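Local coordinates for uncharacterized protein (Vibrio parahaemolyticus, PDB 1ZBP) that is of unknown function but belongs to the ImpE family, whose members are linked to bacterial type VI secretion, at residues 5-10 / 14-19; 32-37 / 55-60; 48-53 / 73-78; 121-126 / 231-236; 150-155 / 208-213. All coordinates share one frame; numbering follows the deposited sequence.

Contact 1. Residues 5-10 / 14-19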
# COMPACT_ATOMS: atom_id res chain seq x y z
N LYS A 5 -13.82 -5.26 -19.42
CA LYS A 5 -12.61 -6.06 -19.25
C LYS A 5 -11.61 -5.77 -20.37
O LYS A 5 -10.45 -6.16 -20.31
CB LYS A 5 -12.99 -7.55 -19.25
CG LYS A 5 -12.21 -8.41 -18.25
CD LYS A 5 -12.80 -9.82 -18.14
CE LYS A 5 -12.07 -10.66 -17.10
NZ LYS A 5 -10.62 -10.83 -17.39
N ASN A 6 -12.09 -5.07 -21.39
CA ASN A 6 -11.27 -4.70 -22.54
C ASN A 6 -10.79 -3.27 -22.32
O ASN A 6 -9.68 -2.90 -22.73
CB ASN A 6 -12.10 -4.80 -23.83
CG ASN A 6 -11.32 -5.43 -24.98
OD1 ASN A 6 -10.43 -4.81 -25.56
ND2 ASN A 6 -11.67 -6.67 -25.31
N ALA A 7 -11.62 -2.46 -21.67
CA ALA A 7 -11.24 -1.08 -21.40
C ALA A 7 -10.16 -1.07 -20.33
O ALA A 7 -9.35 -0.15 -20.27
CB ALA A 7 -12.46 -0.28 -20.94
N LEU A 8 -10.16 -2.10 -19.48
CA LEU A 8 -9.17 -2.21 -18.41
C LEU A 8 -7.81 -2.64 -18.98
O LEU A 8 -6.77 -2.35 -18.38
CB LEU A 8 -9.64 -3.23 -17.36
CG LEU A 8 -8.89 -3.26 -16.02
CD1 LEU A 8 -9.09 -1.95 -15.29
CD2 LEU A 8 -9.39 -4.42 -15.16
N SER A 9 -7.82 -3.32 -20.12
CA SER A 9 -6.58 -3.75 -20.76
C SER A 9 -5.90 -2.54 -21.41
O SER A 9 -4.68 -2.50 -21.56
CB SER A 9 -6.84 -4.81 -21.84
OG SER A 9 -7.22 -6.05 -21.27
N GLU A 10 -6.71 -1.55 -21.80
CA GLU A 10 -6.19 -0.35 -22.42
C GLU A 10 -5.82 0.67 -21.36
O GLU A 10 -5.71 1.87 -21.65
CB GLU A 10 -7.23 0.25 -23.38
CG GLU A 10 -7.63 -0.66 -24.53
CD GLU A 10 -6.43 -1.28 -25.25
OE1 GLU A 10 -5.93 -2.33 -24.77
OE2 GLU A 10 -5.99 -0.71 -26.27
N GLN A 14 -11.25 4.77 -15.64
CA GLN A 14 -12.52 5.49 -15.61
C GLN A 14 -13.55 4.84 -16.54
O GLN A 14 -14.68 4.60 -16.14
CB GLN A 14 -12.31 6.95 -15.99
CG GLN A 14 -11.34 7.69 -15.08
CD GLN A 14 -11.65 7.47 -13.61
OE1 GLN A 14 -11.38 6.40 -13.07
NE2 GLN A 14 -12.22 8.48 -12.96
N GLN A 15 -13.14 4.57 -17.78
CA GLN A 15 -14.03 3.95 -18.76
C GLN A 15 -14.53 2.58 -18.28
O GLN A 15 -15.70 2.26 -18.44
CB GLN A 15 -13.32 3.80 -20.12
CG GLN A 15 -14.04 2.88 -21.12
CD GLN A 15 -13.32 2.78 -22.47
OE1 GLN A 15 -12.11 2.60 -22.53
NE2 GLN A 15 -14.09 2.87 -23.55
N ALA A 16 -13.62 1.80 -17.71
CA ALA A 16 -13.96 0.46 -17.21
C ALA A 16 -15.07 0.53 -16.16
O ALA A 16 -15.90 -0.37 -16.07
CB ALA A 16 -12.72 -0.21 -16.62
N LEU A 17 -15.08 1.61 -15.37
CA LEU A 17 -16.09 1.80 -14.34
C LEU A 17 -17.45 2.09 -14.97
O LEU A 17 -18.47 1.55 -14.53
CB LEU A 17 -15.68 2.94 -13.40
CG LEU A 17 -14.46 2.69 -12.50
CD1 LEU A 17 -14.09 3.95 -11.73
CD2 LEU A 17 -14.77 1.55 -11.54
N GLU A 18 -17.46 2.94 -15.99
CA GLU A 18 -18.70 3.31 -16.69
C GLU A 18 -19.36 2.08 -17.29
O GLU A 18 -20.57 1.90 -17.21
CB GLU A 18 -18.41 4.31 -17.81
CG GLU A 18 -17.50 5.46 -17.42
CD GLU A 18 -17.91 6.12 -16.12
OE1 GLU A 18 -17.82 5.45 -15.06
OE2 GLU A 18 -18.32 7.30 -16.15
N LEU A 19 -18.55 1.23 -17.92
CA LEU A 19 -19.06 0.01 -18.52
C LEU A 19 -19.65 -0.95 -17.47
O LEU A 19 -20.42 -1.85 -17.81
CB LEU A 19 -17.96 -0.70 -19.33
CG LEU A 19 -17.61 -0.08 -20.69
CD1 LEU A 19 -16.42 -0.79 -21.31
CD2 LEU A 19 -18.82 -0.17 -21.61
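Ala7 and Ala16 meet where a short N-terminal helical turn, 4-7, folds back on helix 13-25, hairpin fashion. This pair opens the all-helical N-terminal part of the protein. The pairing of successive helices recalls TPR-like arrays. Two alanines face each other here, which lets the backbones come close. Ala7 CA is 5.2 Å from Ala16 CA, and Ala7 CB is 4.3 Å from Ala16 CB. Ala7 buries more surface than any other residue of the pair of segments, and its CB points toward helix 13-25. There the methyl group touches two side chains, with Leu19 CD1 at 4.0 Å from Ala7 CB and the extended Gln15 chain on another side. Leu8 adds a lesser touch, its CD1 lying 4.2 Å from Ala16 CB. Beyond the pair, Leu8 rests on Leu40 of helix 31-44, and Leu17 packs on Phe37 and Leu40 of the same helix. No hydrogen bond joins the two segments. The exposed Gln15 has its CG anti to the backbone N (chi1 167°), which carries the chain across to Ala7. Gln15 CG and CD both lie 3.5 Å from Ala7 CB, and Gln15 OE1 is 3.3 Å from Ala7 CB.

Contact 2. Residues 32-37 / 55-60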
# COMPACT_ATOMS: atom_id res chain seq x y z
N SER A 32 -21.44 -10.98 -9.63
CA SER A 32 -20.18 -10.82 -10.35
C SER A 32 -19.94 -9.40 -10.86
O SER A 32 -18.82 -8.89 -10.77
CB SER A 32 -20.11 -11.78 -11.55
OG SER A 32 -20.12 -13.14 -11.13
N LEU A 33 -20.97 -8.76 -11.39
CA LEU A 33 -20.83 -7.40 -11.90
C LEU A 33 -20.59 -6.43 -10.75
O LEU A 33 -19.65 -5.63 -10.80
CB LEU A 33 -22.07 -6.98 -12.70
CG LEU A 33 -22.18 -7.54 -14.13
CD1 LEU A 33 -23.53 -7.16 -14.74
CD2 LEU A 33 -21.05 -6.99 -14.98
N ARG A 34 -21.43 -6.48 -9.72
CA ARG A 34 -21.28 -5.59 -8.58
C ARG A 34 -19.91 -5.80 -7.93
O ARG A 34 -19.23 -4.83 -7.58
CB ARG A 34 -22.41 -5.82 -7.56
CG ARG A 34 -23.76 -5.24 -7.98
CD ARG A 34 -24.85 -5.60 -6.99
NE ARG A 34 -26.16 -5.03 -7.34
CZ ARG A 34 -26.53 -3.77 -7.09
NH1 ARG A 34 -27.74 -3.35 -7.45
NH2 ARG A 34 -25.70 -2.94 -6.47
N SER A 35 -19.52 -7.06 -7.79
CA SER A 35 -18.23 -7.43 -7.21
C SER A 35 -17.07 -6.85 -8.00
O SER A 35 -16.15 -6.25 -7.43
CB SER A 35 -18.10 -8.96 -7.16
OG SER A 35 -16.84 -9.36 -6.63
N SER A 36 -17.10 -7.02 -9.32
CA SER A 36 -16.04 -6.48 -10.17
C SER A 36 -16.02 -4.95 -10.11
O SER A 36 -14.97 -4.33 -10.27
CB SER A 36 -16.23 -6.93 -11.63
OG SER A 36 -16.15 -8.35 -11.73
N PHE A 37 -17.18 -4.36 -9.87
CA PHE A 37 -17.29 -2.90 -9.79
C PHE A 37 -16.68 -2.37 -8.47
O PHE A 37 -16.21 -1.23 -8.40
CB PHE A 37 -18.77 -2.49 -9.92
CG PHE A 37 -19.03 -1.03 -9.68
CD1 PHE A 37 -18.30 -0.05 -10.35
CD2 PHE A 37 -20.00 -0.63 -8.76
CE1 PHE A 37 -18.53 1.30 -10.11
CE2 PHE A 37 -20.24 0.73 -8.52
CZ PHE A 37 -19.50 1.69 -9.19
N MSE A 55 -21.86 -2.61 1.23
CA MSE A 55 -22.97 -2.75 2.16
C MSE A 55 -24.19 -3.30 1.41
O MSE A 55 -24.94 -4.11 1.95
CB MSE A 55 -23.31 -1.40 2.81
CG MSE A 55 -22.22 -0.85 3.74
SE MSE A 55 -22.79 0.62 4.91
CE MSE A 55 -22.22 2.16 3.86
N GLN A 56 -24.36 -2.89 0.16
CA GLN A 56 -25.49 -3.36 -0.64
C GLN A 56 -25.37 -4.82 -1.04
O GLN A 56 -26.35 -5.57 -0.94
CB GLN A 56 -25.65 -2.48 -1.88
CG GLN A 56 -26.09 -1.09 -1.51
CD GLN A 56 -26.63 -0.30 -2.68
OE1 GLN A 56 -25.91 0.00 -3.64
NE2 GLN A 56 -27.91 0.03 -2.61
N SER A 57 -24.19 -5.23 -1.49
CA SER A 57 -23.97 -6.62 -1.88
C SER A 57 -24.22 -7.59 -0.71
O SER A 57 -24.58 -8.75 -0.93
CB SER A 57 -22.54 -6.81 -2.41
OG SER A 57 -22.41 -6.27 -3.71
N ILE A 58 -24.05 -7.11 0.51
CA ILE A 58 -24.28 -7.95 1.69
C ILE A 58 -25.77 -8.21 1.81
O ILE A 58 -26.19 -9.33 2.10
CB ILE A 58 -23.75 -7.28 2.97
CG1 ILE A 58 -22.22 -7.38 2.99
CG2 ILE A 58 -24.38 -7.91 4.21
CD1 ILE A 58 -21.57 -6.60 4.10
N LYS A 59 -26.56 -7.17 1.59
CA LYS A 59 -28.01 -7.28 1.67
C LYS A 59 -28.53 -8.17 0.56
O LYS A 59 -29.38 -9.04 0.79
CB LYS A 59 -28.69 -5.92 1.54
CG LYS A 59 -28.44 -4.99 2.69
CD LYS A 59 -29.24 -3.73 2.51
CE LYS A 59 -28.98 -2.78 3.65
NZ LYS A 59 -29.83 -1.57 3.54
N LEU A 60 -28.02 -7.95 -0.64
CA LEU A 60 -28.45 -8.69 -1.81
C LEU A 60 -27.93 -10.10 -1.90
O LEU A 60 -28.63 -10.99 -2.39
CB LEU A 60 -28.05 -7.94 -3.07
CG LEU A 60 -28.68 -6.58 -3.35
CD1 LEU A 60 -28.22 -6.14 -4.74
CD2 LEU A 60 -30.21 -6.66 -3.30
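Arg34 and Ser57 mark the closest backbone approach, with their CA atoms 7.3 Å apart, on helix segments that run antiparallel at 160° with axes 10.7 Å from each other. The gap is bridged mainly by one long side chain. Arg34 leaves its helix toward the other and stays extended from CG to NE, so its aliphatic part passes Ser57 and its guanidinium reaches Leu60. Ser57 OG lies 3.9 Å from Arg34 CB and is also near CD. Leu60 crosses the arginine at about a right angle and sets CD1 over one face of the guanidinium. That methyl stands 3.4 Å above the plane, displaced toward the rim, and is 3.5 Å from Arg34 NE. Gln56 is more distant. Its amide plane is turned 86° from the guanidinium, and Gln56 OE1 stays 4.1 Å from Arg34 NH2. No hydrogen bond crosses the contact. The arginine is instead anchored by NE, which donates to the backbone oxygen of Pro28. The contact joins consecutive helices 31-44 and 47-60 at the surface of the helical part. Leu33 and Phe37 of the first helix pack back on helix 13-25, and Ile58 of the second packs forward on Leu65 and Ala68 of helix 65-84.

Contact 3. Residues 48-53 / 73-78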
# COMPACT_ATOMS: atom_id res chain seq x y z
N GLU A 48 -15.36 5.68 -0.12
CA GLU A 48 -16.71 5.95 0.35
C GLU A 48 -17.75 5.20 -0.51
O GLU A 48 -18.69 4.61 0.02
CB GLU A 48 -16.97 7.46 0.34
CG GLU A 48 -18.28 7.89 0.97
CD GLU A 48 -18.33 9.38 1.26
OE1 GLU A 48 -18.07 10.18 0.33
OE2 GLU A 48 -18.63 9.76 2.42
N ARG A 49 -17.54 5.20 -1.82
CA ARG A 49 -18.42 4.52 -2.77
C ARG A 49 -18.26 3.00 -2.66
O ARG A 49 -19.25 2.27 -2.56
CB ARG A 49 -18.10 5.00 -4.20
CG ARG A 49 -18.99 4.45 -5.32
CD ARG A 49 -20.43 4.94 -5.19
NE ARG A 49 -21.21 4.65 -6.39
CZ ARG A 49 -22.53 4.85 -6.48
NH1 ARG A 49 -23.21 5.32 -5.45
NH2 ARG A 49 -23.16 4.57 -7.62
N ALA A 50 -17.01 2.53 -2.70
CA ALA A 50 -16.72 1.10 -2.60
C ALA A 50 -17.40 0.50 -1.38
O ALA A 50 -17.92 -0.61 -1.42
CB ALA A 50 -15.21 0.87 -2.53
N ASP A 51 -17.38 1.24 -0.28
CA ASP A 51 -17.98 0.77 0.95
C ASP A 51 -19.50 0.71 0.75
O ASP A 51 -20.14 -0.26 1.15
CB ASP A 51 -17.59 1.70 2.10
CG ASP A 51 -17.72 1.04 3.44
OD1 ASP A 51 -17.31 -0.13 3.58
OD2 ASP A 51 -18.21 1.72 4.37
N GLU A 52 -20.06 1.73 0.12
CA GLU A 52 -21.50 1.79 -0.16
C GLU A 52 -21.92 0.54 -0.93
O GLU A 52 -22.93 -0.08 -0.61
CB GLU A 52 -21.83 3.04 -0.98
CG GLU A 52 -23.31 3.36 -1.08
CD GLU A 52 -23.93 3.63 0.27
OE1 GLU A 52 -23.40 4.49 1.01
OE2 GLU A 52 -24.96 2.98 0.60
N GLN A 53 -21.15 0.17 -1.94
CA GLN A 53 -21.47 -1.01 -2.74
C GLN A 53 -21.29 -2.30 -1.95
O GLN A 53 -22.00 -3.28 -2.17
CB GLN A 53 -20.60 -1.04 -4.00
CG GLN A 53 -20.86 0.13 -4.95
CD GLN A 53 -22.24 0.07 -5.60
OE1 GLN A 53 -22.54 -0.84 -6.37
NE2 GLN A 53 -23.08 1.05 -5.28
N HIS A 73 -12.99 -4.30 5.55
CA HIS A 73 -11.82 -4.09 6.40
C HIS A 73 -10.66 -3.49 5.60
O HIS A 73 -9.99 -2.58 6.07
CB HIS A 73 -11.40 -5.43 7.01
CG HIS A 73 -12.41 -6.01 7.95
ND1 HIS A 73 -12.44 -7.35 8.28
CD2 HIS A 73 -13.41 -5.42 8.65
CE1 HIS A 73 -13.42 -7.56 9.14
NE2 HIS A 73 -14.02 -6.41 9.38
N LEU A 74 -10.43 -4.00 4.39
CA LEU A 74 -9.35 -3.47 3.56
C LEU A 74 -9.63 -2.03 3.19
O LEU A 74 -8.72 -1.20 3.21
CB LEU A 74 -9.19 -4.31 2.29
CG LEU A 74 -8.34 -5.59 2.43
CD1 LEU A 74 -6.88 -5.26 2.20
CD2 LEU A 74 -8.53 -6.20 3.80
N VAL A 75 -10.89 -1.73 2.86
CA VAL A 75 -11.27 -0.36 2.50
C VAL A 75 -11.08 0.57 3.68
O VAL A 75 -10.70 1.73 3.51
CB VAL A 75 -12.73 -0.30 2.00
CG1 VAL A 75 -13.24 1.12 2.02
CG2 VAL A 75 -12.80 -0.85 0.59
N LYS A 76 -11.33 0.06 4.89
CA LYS A 76 -11.17 0.85 6.10
C LYS A 76 -9.68 1.15 6.30
O LYS A 76 -9.30 2.31 6.48
CB LYS A 76 -11.73 0.07 7.29
CG LYS A 76 -11.60 0.75 8.64
CD LYS A 76 -12.18 -0.16 9.72
CE LYS A 76 -11.95 0.37 11.13
NZ LYS A 76 -12.26 -0.70 12.13
N ALA A 77 -8.84 0.11 6.25
CA ALA A 77 -7.40 0.30 6.41
C ALA A 77 -6.88 1.30 5.37
O ALA A 77 -6.12 2.20 5.70
CB ALA A 77 -6.67 -1.04 6.27
N ALA A 78 -7.32 1.14 4.12
CA ALA A 78 -6.89 2.01 3.03
C ALA A 78 -7.39 3.43 3.25
O ALA A 78 -6.81 4.40 2.74
CB ALA A 78 -7.40 1.50 1.70
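Val75 meets Ala50 and Asp51 through its two methyl groups. The valine leaves helix 65-84 toward helix 47-60. Its CB is still 5.3 Å from the CB atoms of both Ala50 and Asp51, so the branches make the contact. With CG1 anti to the backbone N (chi1 163°), both branches reach the partner helix. Val75 CG1 comes to 4.4 Å from Asp51 CB, touching the aliphatic base of the acid. Val75 CG2 turns to the alanine, and its distance to Ala50 CB is 4.3 Å. This is plain helix-to-helix packing between successive members of the N-terminal helical array, in an arrangement that resembles TPR-like stacks. The CA atoms of Asp51 and Val75, the nearest pair, are 7.0 Å apart. Val75 also rests on Phe47 and Leu54 of helix 47-60 and on Cys42 of helix 31-44, so its methyls lie in a buried apolar setting. The carboxylate of Asp51 is engaged outside the pair, where OD1 forms a salt bridge with Arg72 NH2. On helix 65-84, Leu74 and Ala78 both pack on Phe159 and Trp189, which belong to strands 155-159 and 189-196.

Contact 4. Residues 121-126 / 231-236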
# COMPACT_ATOMS: atom_id res chain seq x y z
N GLU A 121 13.79 18.82 6.79
CA GLU A 121 14.49 18.55 8.04
C GLU A 121 14.04 17.23 8.65
O GLU A 121 14.86 16.46 9.16
CB GLU A 121 14.24 19.68 9.04
CG GLU A 121 15.07 20.94 8.81
CD GLU A 121 16.46 20.85 9.41
OE1 GLU A 121 17.26 19.99 8.98
OE2 GLU A 121 16.76 21.66 10.33
N LEU A 122 12.74 16.97 8.60
CA LEU A 122 12.17 15.75 9.15
C LEU A 122 12.61 14.52 8.36
O LEU A 122 12.90 13.48 8.93
CB LEU A 122 10.64 15.84 9.16
CG LEU A 122 10.09 16.74 10.25
CD1 LEU A 122 8.60 16.97 10.03
CD2 LEU A 122 10.34 16.09 11.60
N ALA A 123 12.66 14.67 7.04
CA ALA A 123 13.08 13.57 6.19
C ALA A 123 14.49 13.11 6.57
O ALA A 123 14.72 11.92 6.78
CB ALA A 123 13.02 13.99 4.73
N LEU A 124 15.41 14.06 6.67
CA LEU A 124 16.80 13.76 7.02
C LEU A 124 16.93 13.13 8.40
O LEU A 124 17.74 12.21 8.60
CB LEU A 124 17.66 15.02 6.93
CG LEU A 124 17.84 15.61 5.52
CD1 LEU A 124 18.34 17.05 5.61
CD2 LEU A 124 18.82 14.75 4.72
N GLN A 125 16.15 13.62 9.36
CA GLN A 125 16.19 13.10 10.74
C GLN A 125 15.71 11.64 10.78
O GLN A 125 16.32 10.79 11.43
CB GLN A 125 15.31 13.97 11.66
CG GLN A 125 15.77 15.43 11.79
CD GLN A 125 14.91 16.26 12.75
OE1 GLN A 125 13.70 16.42 12.55
NE2 GLN A 125 15.55 16.82 13.77
N ILE A 126 14.60 11.36 10.09
CA ILE A 126 14.04 10.02 10.03
C ILE A 126 15.05 9.06 9.39
O ILE A 126 15.30 7.97 9.91
CB ILE A 126 12.71 10.04 9.23
CG1 ILE A 126 11.69 10.91 9.98
CG2 ILE A 126 12.16 8.64 9.03
CD1 ILE A 126 10.48 11.30 9.17
N ASP A 231 12.42 22.36 -3.67
CA ASP A 231 13.79 22.40 -4.15
C ASP A 231 14.67 21.52 -3.26
O ASP A 231 15.89 21.51 -3.40
CB ASP A 231 14.32 23.84 -4.15
CG ASP A 231 13.86 24.65 -2.95
OD1 ASP A 231 13.73 24.07 -1.85
OD2 ASP A 231 13.63 25.86 -3.10
N LYS A 232 14.03 20.79 -2.35
CA LYS A 232 14.76 19.91 -1.45
C LYS A 232 15.05 18.57 -2.11
O LYS A 232 14.76 18.38 -3.29
CB LYS A 232 13.97 19.66 -0.16
CG LYS A 232 13.73 20.89 0.69
CD LYS A 232 12.65 21.78 0.09
CE LYS A 232 12.50 23.04 0.93
NZ LYS A 232 13.78 23.80 0.99
N GLU A 233 15.62 17.65 -1.34
CA GLU A 233 15.91 16.31 -1.83
C GLU A 233 14.83 15.32 -1.40
O GLU A 233 15.09 14.14 -1.20
CB GLU A 233 17.30 15.84 -1.34
CG GLU A 233 17.58 16.05 0.16
CD GLU A 233 16.72 15.18 1.08
OE1 GLU A 233 16.78 13.94 0.97
OE2 GLU A 233 15.99 15.76 1.92
N VAL A 234 13.60 15.81 -1.25
CA VAL A 234 12.47 14.98 -0.85
C VAL A 234 11.66 14.62 -2.10
O VAL A 234 11.04 15.48 -2.73
CB VAL A 234 11.55 15.73 0.14
CG1 VAL A 234 10.42 14.84 0.59
CG2 VAL A 234 12.36 16.22 1.33
N TYR A 235 11.67 13.34 -2.46
CA TYR A 235 10.94 12.85 -3.63
C TYR A 235 9.84 11.86 -3.23
O TYR A 235 10.11 10.84 -2.60
CB TYR A 235 11.92 12.18 -4.60
CG TYR A 235 13.00 13.09 -5.10
CD1 TYR A 235 12.79 13.92 -6.20
CD2 TYR A 235 14.24 13.17 -4.45
CE1 TYR A 235 13.78 14.81 -6.64
CE2 TYR A 235 15.23 14.05 -4.88
CZ TYR A 235 15.00 14.87 -5.97
OH TYR A 235 15.97 15.74 -6.40
N LEU A 236 8.60 12.17 -3.59
CA LEU A 236 7.49 11.28 -3.28
C LEU A 236 7.27 10.38 -4.48
O LEU A 236 7.85 10.61 -5.52
CB LEU A 236 6.21 12.07 -2.99
CG LEU A 236 6.25 12.98 -1.77
CD1 LEU A 236 4.84 13.51 -1.52
CD2 LEU A 236 6.77 12.23 -0.55
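Ala123 and Val234 are the nearest backbone neighbours, with CA atoms 7.2 Å apart, where a loop passes the side of a helix. Segment 121-126 is regular helix. Segment 231-236 is mostly loop and leads into strand 235-239. Ala123 points its CB toward the loop and meets one branch of the valine, CG2, at 4.1 Å. The other main touch is between a leucine and an acid. Glu233 sets its CG between the backbone N and the carbonyl carbon (chi1 48°) and bends again at chi2 (67°). This folds the carboxylate back toward the helix. Glu233 OE2 then lies 4.1 Å from both CG and CD2 of Leu124. The same oxygen is covered by the contact and has no polar partner in the model, although the residue as a whole is exposed. No hydrogen bond spans the two segments; they meet by van der Waals contact. Within the loop, Lys232 NZ forms a salt bridge with Asp231 OD1 at 2.9 Å. Helix 116-129 also packs on helix 98-113, with Ala123 on Phe107 and Leu122 on Ser106. The loop belongs to the connection between strands 224-228 and 235-239, which pair in a small antiparallel sheet, and Val234 also packs on Ile229 of that connection.

Contact 5. Residues 150-155 / 208-213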
# COMPACT_ATOMS: atom_id res chain seq x y z
N ASP A 150 10.47 9.06 -0.19
CA ASP A 150 10.99 9.68 1.04
C ASP A 150 10.00 9.70 2.20
O ASP A 150 10.39 9.96 3.34
CB ASP A 150 11.48 11.09 0.76
CG ASP A 150 12.82 11.11 0.10
OD1 ASP A 150 13.05 12.01 -0.75
OD2 ASP A 150 13.66 10.23 0.42
N ARG A 151 8.73 9.44 1.91
CA ARG A 151 7.71 9.41 2.95
C ARG A 151 7.79 8.05 3.66
O ARG A 151 7.83 7.98 4.90
CB ARG A 151 6.32 9.61 2.33
CG ARG A 151 5.17 9.03 3.15
CD ARG A 151 4.39 10.11 3.86
NE ARG A 151 3.91 11.11 2.91
CZ ARG A 151 3.10 10.83 1.90
NH1 ARG A 151 2.67 9.60 1.73
NH2 ARG A 151 2.74 11.78 1.04
N LEU A 152 7.83 6.97 2.88
CA LEU A 152 7.90 5.62 3.44
C LEU A 152 9.28 5.27 4.01
O LEU A 152 9.37 4.63 5.05
CB LEU A 152 7.49 4.60 2.37
CG LEU A 152 6.03 4.12 2.37
CD1 LEU A 152 5.10 5.17 2.99
CD2 LEU A 152 5.62 3.77 0.95
N GLY A 153 10.33 5.70 3.32
CA GLY A 153 11.70 5.44 3.76
C GLY A 153 12.03 4.00 4.13
O GLY A 153 12.06 3.12 3.27
N GLY A 154 12.29 3.75 5.41
CA GLY A 154 12.61 2.39 5.81
C GLY A 154 11.39 1.67 6.34
O GLY A 154 11.50 0.81 7.22
N TYR A 155 10.21 2.01 5.82
CA TYR A 155 8.96 1.38 6.28
C TYR A 155 8.18 0.68 5.18
O TYR A 155 8.27 1.04 4.01
CB TYR A 155 8.03 2.44 6.88
CG TYR A 155 8.46 2.97 8.22
CD1 TYR A 155 7.90 2.48 9.40
CD2 TYR A 155 9.43 3.97 8.33
CE1 TYR A 155 8.29 2.95 10.63
CE2 TYR A 155 9.84 4.45 9.56
CZ TYR A 155 9.26 3.94 10.71
OH TYR A 155 9.67 4.40 11.95
N MSE A 208 0.42 -2.06 -3.09
CA MSE A 208 1.48 -2.17 -4.08
C MSE A 208 1.79 -0.85 -4.80
O MSE A 208 2.74 -0.78 -5.58
CB MSE A 208 1.08 -3.25 -5.10
CG MSE A 208 2.09 -4.35 -5.34
SE MSE A 208 2.82 -5.20 -3.75
CE MSE A 208 4.23 -6.20 -4.65
N THR A 209 1.00 0.19 -4.54
CA THR A 209 1.18 1.49 -5.19
C THR A 209 1.31 2.61 -4.15
O THR A 209 0.85 2.46 -3.03
CB THR A 209 -0.03 1.79 -6.10
OG1 THR A 209 0.28 2.90 -6.96
CG2 THR A 209 -1.24 2.15 -5.27
N TYR A 210 1.93 3.72 -4.51
CA TYR A 210 2.07 4.83 -3.57
C TYR A 210 0.74 5.49 -3.26
O TYR A 210 -0.17 5.44 -4.07
CB TYR A 210 3.07 5.86 -4.09
CG TYR A 210 4.48 5.34 -4.06
CD1 TYR A 210 5.09 4.97 -2.85
CD2 TYR A 210 5.19 5.14 -5.23
CE1 TYR A 210 6.35 4.42 -2.82
CE2 TYR A 210 6.45 4.59 -5.21
CZ TYR A 210 7.03 4.23 -4.00
OH TYR A 210 8.29 3.70 -4.00
N VAL A 211 0.65 6.14 -2.10
CA VAL A 211 -0.58 6.79 -1.68
C VAL A 211 -0.97 8.01 -2.53
O VAL A 211 -2.15 8.30 -2.69
CB VAL A 211 -0.51 7.18 -0.17
CG1 VAL A 211 0.44 8.35 0.05
CG2 VAL A 211 -1.90 7.49 0.36
N ASP A 212 0.02 8.69 -3.09
CA ASP A 212 -0.25 9.86 -3.92
C ASP A 212 -0.59 9.55 -5.38
O ASP A 212 -0.97 10.45 -6.12
CB ASP A 212 0.93 10.83 -3.88
CG ASP A 212 1.05 11.55 -2.55
OD1 ASP A 212 0.11 12.28 -2.18
OD2 ASP A 212 2.09 11.38 -1.87
N SER A 213 -0.47 8.30 -5.80
CA SER A 213 -0.76 7.97 -7.19
C SER A 213 -2.09 8.58 -7.65
O SER A 213 -3.13 8.42 -6.99
CB SER A 213 -0.73 6.44 -7.40
OG SER A 213 -1.42 5.76 -6.39
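Leu152 and Tyr210 form the buried side of this contact. Leu152 CD2 meets the tyrosine ring at its edge, in the ring plane, 3.9 Å from CE1. The ring is fixed at its far end by Tyr210 OH, which hydrogen-bonds Asp147 OD1. The other side, partly open to solvent, is polar. Arg151 starts with CG anti to the backbone N (chi1 155°) and then bends at chi2 and chi3, which brings the guanidinium round to Asp212. Arg151 NH2 donates to OD2 of Asp212 at 3.0 Å, as part of a salt bridge. The bond is bent, with an N-H...O angle of 142°. It uses the syn lone pair of OD2; the oxygen lies 24° out of the guanidinium plane, and the two flat groups are steeply turned against each other. Both segments are loops of the ImpE beta-rich region. A type II' turn runs from Leu152 to Tyr155, with Gly153 at positive phi, and a type I turn runs from Tyr210 to Ser213. Ser213 OG donates to Tyr210 O at 2.7 Å within the second turn. Val211 CG1 lies at the guanidinium edge near Arg151 NH1. Leu236 of strand 235-239 packs against both Arg151 and Asp212, and Phe107 of helix 98-113 touches Arg151.

Overall arrangement
From the N terminus, contact 1 closes the first short loop, between helices 4-7 and 13-25. It is complete before contact 2 opens, yet the two touch through Leu17 and Phe37. Contact 2 joins helix 31-44 to helix 47-60, and contact 3 joins helix 47-60 to helix 65-84. Their segments alternate along the chain, so they cross, and Gln53 links them by packing on Arg34 and Phe37. Contact 4 closes a long loop from helix 116-129 to the start of strand 235-239. Contact 5 nests inside it and ties two loops of the beta-rich region. Asp150 OD1 probably accepts a hydrogen bond from Tyr235 N, joining contacts 4 and 5, whose centres are about 13 Å apart.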